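Local coordinates for nitrilotriacetate monooxygenase component B (Bacillus cereus ATCC 14579, PDB 3BPK), which serves as component B of nitrilotriacetate monooxygenase, a flavin reductase-like protein that probably binds FMN, at the interface of chains A and B. Coordinates in Å, arbitrary orientation; residue numbers count along the deposited sequence, not the author numbering. Chains: chain A/B, Nitrilotriacetate monooxygenase component B.

The interface of chains A and B. Residues chain A 25-29, 48, 50-51, 186; chain B 25-29, 48, 50-51.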
loop_
_atom_site.group_PDB
_atom_site.type_symbol
_atom_site.label_atom_id
_atom_site.label_comp_id
_atom_site.label_asym_id
_atom_site.label_seq_id
_atom_site.Cartn_x
_atom_site.Cartn_y
_atom_site.Cartn_z
ATOM N N ILE A 25 -2.648 -9.568 3.251
ATOM C CA ILE A 25 -1.850 -8.382 2.838
ATOM C C ILE A 25 -1.647 -7.550 4.102
ATOM O O ILE A 25 -2.417 -6.628 4.399
ATOM C CB ILE A 25 -2.512 -7.648 1.665
ATOM C CG1 ILE A 25 -2.620 -8.610 0.468
ATOM C CG2 ILE A 25 -1.715 -6.397 1.289
ATOM C CD1 ILE A 25 -3.418 -8.055 -0.754
ATOM N N ILE A 26 -0.638 -7.982 4.864
ATOM C CA ILE A 26 -0.314 -7.394 6.162
ATOM C C ILE A 26 1.182 -7.296 6.333
ATOM O O ILE A 26 1.926 -8.034 5.685
ATOM C CB ILE A 26 -0.902 -8.223 7.375
ATOM C CG1 ILE A 26 -0.483 -9.693 7.305
ATOM C CG2 ILE A 26 -2.454 -8.070 7.428
ATOM C CD1 ILE A 26 -0.618 -10.368 8.691
ATOM N N PRO A 27 1.642 -6.357 7.175
ATOM C CA PRO A 27 0.871 -5.308 7.871
ATOM C C PRO A 27 0.609 -4.153 6.870
ATOM O O PRO A 27 1.346 -4.004 5.882
ATOM C CB PRO A 27 1.829 -4.834 8.966
ATOM C CG PRO A 27 3.219 -5.028 8.343
ATOM C CD PRO A 27 3.088 -6.288 7.458
ATOM N N ARG A 28 -0.418 -3.348 7.118
ATOM C CA ARG A 28 -0.722 -2.192 6.252
ATOM C C ARG A 28 -0.573 -0.884 7.002
ATOM O O ARG A 28 -1.155 -0.706 8.062
ATOM C CB ARG A 28 -2.161 -2.301 5.747
ATOM C CG ARG A 28 -2.381 -3.516 4.824
ATOM C CD ARG A 28 -3.825 -3.528 4.246
ATOM N NE ARG A 28 -4.887 -3.477 5.268
ATOM C CZ ARG A 28 -5.254 -4.517 6.030
ATOM N NH1 ARG A 28 -4.628 -5.711 5.910
ATOM N NH2 ARG A 28 -6.264 -4.381 6.913
ATOM N N PRO A 29 0.155 0.060 6.410
ATOM C CA PRO A 29 0.303 1.360 7.088
ATOM C C PRO A 29 -1.033 2.094 7.049
ATOM O O PRO A 29 -1.824 1.883 6.117
ATOM C CB PRO A 29 1.364 2.065 6.241
ATOM C CG PRO A 29 1.188 1.470 4.804
ATOM C CD PRO A 29 0.808 0.018 5.071
ATOM N N SER A 48 -6.403 2.111 5.717
ATOM C CA SER A 48 -5.199 1.292 5.654
ATOM C C SER A 48 -4.841 0.809 4.239
ATOM O O SER A 48 -3.793 0.198 4.061
ATOM C CB SER A 48 -5.311 0.077 6.571
ATOM O OG SER A 48 -6.164 -0.922 6.030
ATOM N N PHE A 50 -3.282 2.040 1.765
ATOM C CA PHE A 50 -2.462 3.245 1.652
ATOM C C PHE A 50 -1.050 2.830 1.285
ATOM O O PHE A 50 -0.487 1.897 1.883
ATOM C CB PHE A 50 -2.432 3.848 3.069
ATOM C CG PHE A 50 -1.450 4.993 3.266
ATOM C CD1 PHE A 50 -1.311 6.024 2.309
ATOM C CD2 PHE A 50 -0.703 5.043 4.442
ATOM C CE1 PHE A 50 -0.431 7.111 2.560
ATOM C CE2 PHE A 50 0.162 6.112 4.684
ATOM C CZ PHE A 50 0.321 7.131 3.735
ATOM N N ASN A 51 -0.457 3.498 0.312
ATOM C CA ASN A 51 0.971 3.257 0.070
ATOM C C ASN A 51 1.579 4.373 -0.817
ATOM O O ASN A 51 0.891 5.328 -1.244
ATOM C CB ASN A 51 1.216 1.846 -0.551
ATOM C CG ASN A 51 2.486 1.207 -0.031
ATOM O OD1 ASN A 51 3.517 1.861 0.093
ATOM N ND2 ASN A 51 2.409 -0.090 0.312
ATOM N N SER A 186 0.133 -0.058 12.260
ATOM C CA SER A 186 -0.301 -0.758 11.061
ATOM C C SER A 186 -1.580 -1.533 11.356
ATOM O O SER A 186 -1.871 -1.863 12.506
ATOM C CB SER A 186 0.813 -1.680 10.539
ATOM O OG SER A 186 1.242 -2.600 11.534
ATOM N N ILE B 25 6.268 6.335 5.295
ATOM C CA ILE B 25 5.112 5.461 5.005
ATOM C C ILE B 25 5.610 4.038 5.235
ATOM O O ILE B 25 6.107 3.342 4.341
ATOM C CB ILE B 25 4.519 5.711 3.604
ATOM C CG1 ILE B 25 4.033 7.178 3.498
ATOM C CG2 ILE B 25 3.395 4.683 3.296
ATOM C CD1 ILE B 25 3.688 7.610 2.045
ATOM N N ILE B 26 5.560 3.663 6.514
ATOM C CA ILE B 26 6.092 2.382 6.982
ATOM C C ILE B 26 5.159 1.825 8.049
ATOM O O ILE B 26 4.395 2.582 8.663
ATOM C CB ILE B 26 7.503 2.554 7.589
ATOM C CG1 ILE B 26 7.487 3.621 8.709
ATOM C CG2 ILE B 26 8.542 2.916 6.514
ATOM C CD1 ILE B 26 8.710 3.503 9.675
ATOM N N PRO B 27 5.175 0.495 8.253
ATOM C CA PRO B 27 5.895 -0.518 7.458
ATOM C C PRO B 27 5.097 -0.785 6.190
ATOM O O PRO B 27 3.879 -0.533 6.157
ATOM C CB PRO B 27 5.852 -1.758 8.374
ATOM C CG PRO B 27 4.535 -1.607 9.071
ATOM C CD PRO B 27 4.365 -0.123 9.327
ATOM N N ARG B 28 5.762 -1.254 5.135
ATOM C CA ARG B 28 5.038 -1.558 3.878
ATOM C C ARG B 28 5.046 -3.076 3.595
ATOM O O ARG B 28 6.091 -3.710 3.675
ATOM C CB ARG B 28 5.685 -0.862 2.670
ATOM C CG ARG B 28 5.603 0.665 2.820
ATOM C CD ARG B 28 6.183 1.383 1.599
ATOM N NE ARG B 28 7.572 1.066 1.280
ATOM C CZ ARG B 28 8.628 1.534 1.980
ATOM N NH1 ARG B 28 8.449 2.338 3.026
ATOM N NH2 ARG B 28 9.873 1.223 1.618
ATOM N N PRO B 29 3.897 -3.635 3.238
ATOM C CA PRO B 29 3.881 -5.064 2.903
ATOM C C PRO B 29 4.597 -5.262 1.572
ATOM O O PRO B 29 4.575 -4.361 0.720
ATOM C CB PRO B 29 2.390 -5.391 2.786
ATOM C CG PRO B 29 1.745 -4.093 2.410
ATOM C CD PRO B 29 2.565 -3.002 3.110
ATOM N N SER B 48 7.445 -3.199 -2.647
ATOM C CA SER B 48 6.798 -2.810 -1.411
ATOM C C SER B 48 5.698 -1.756 -1.589
ATOM O O SER B 48 5.030 -1.400 -0.605
ATOM C CB SER B 48 7.824 -2.335 -0.376
ATOM O OG SER B 48 8.276 -1.010 -0.699
ATOM N N PHE B 50 2.657 -1.756 -2.403
ATOM C CA PHE B 50 1.672 -2.834 -2.556
ATOM C C PHE B 50 0.541 -2.626 -1.536
ATOM O O PHE B 50 0.781 -2.358 -0.350
ATOM C CB PHE B 50 2.413 -4.124 -2.163
ATOM C CG PHE B 50 1.562 -5.373 -2.032
ATOM C CD1 PHE B 50 0.560 -5.695 -2.958
ATOM C CD2 PHE B 50 1.874 -6.279 -1.015
ATOM C CE1 PHE B 50 -0.144 -6.918 -2.834
ATOM C CE2 PHE B 50 1.193 -7.485 -0.901
ATOM C CZ PHE B 50 0.203 -7.804 -1.805
ATOM N N ASN B 51 -0.700 -2.778 -1.989
ATOM C CA ASN B 51 -1.784 -2.813 -1.001
ATOM C C ASN B 51 -3.056 -3.371 -1.609
ATOM O O ASN B 51 -3.112 -3.726 -2.806
ATOM C CB ASN B 51 -2.037 -1.429 -0.357
ATOM C CG ASN B 51 -2.375 -1.522 1.131
ATOM O OD1 ASN B 51 -3.210 -2.324 1.524
ATOM N ND2 ASN B 51 -1.699 -0.724 1.978
#
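Two copies of the protein meet here across a two-fold axis, in what is probably the dimer interface of this flavin reductase-like family, and every contact has a twin with the chains exchanged. Prolines meet at the axis: A:Pro29 and B:Pro29 point tip to tip, and CD of A:Pro29 sits 3.3 Å from B:Pro27 O. Beside them is a polar grip. B:Asn51 reaches across with its amide, its chi1 (-142°) away from the staggered positions, perhaps held there by the cross-chain bonds. ND2 hydrogen-bonds the backbone carbonyl A:Phe50 O at 2.9 Å, approaching from above the carbonyl plane; a weak bond to A:Ser48 O adds to the grip. OD1 lies 3.6 Å from A:Arg28 CG, the two side chains crossing at about a right angle. That arginine bends at chi3 and is pinned within its own chain: NE donates to A:Ser48 OG at 3.0 Å and NH1 to A:Ile25 O at 2.8 Å, both acceptors close to the guanidinium plane, which fixes its rotation. The side chain of A:Ile25 turns to the partner and crosses B:Phe50 obliquely; CG2, anti to the backbone N, lies over one face near the rim, with CG1 3.7 Å from CZ. Packing is looser towards A:Ser186, whose CB stands 4.0 Å from B:Pro27 CG, although the two Pro27 rings, each following a cis peptide, still touch through CG. In each chain loop 25-27 runs into short strand 28-29, and Phe50 and Asn51 open strand 50-54, Ser48 lying in the loop just before.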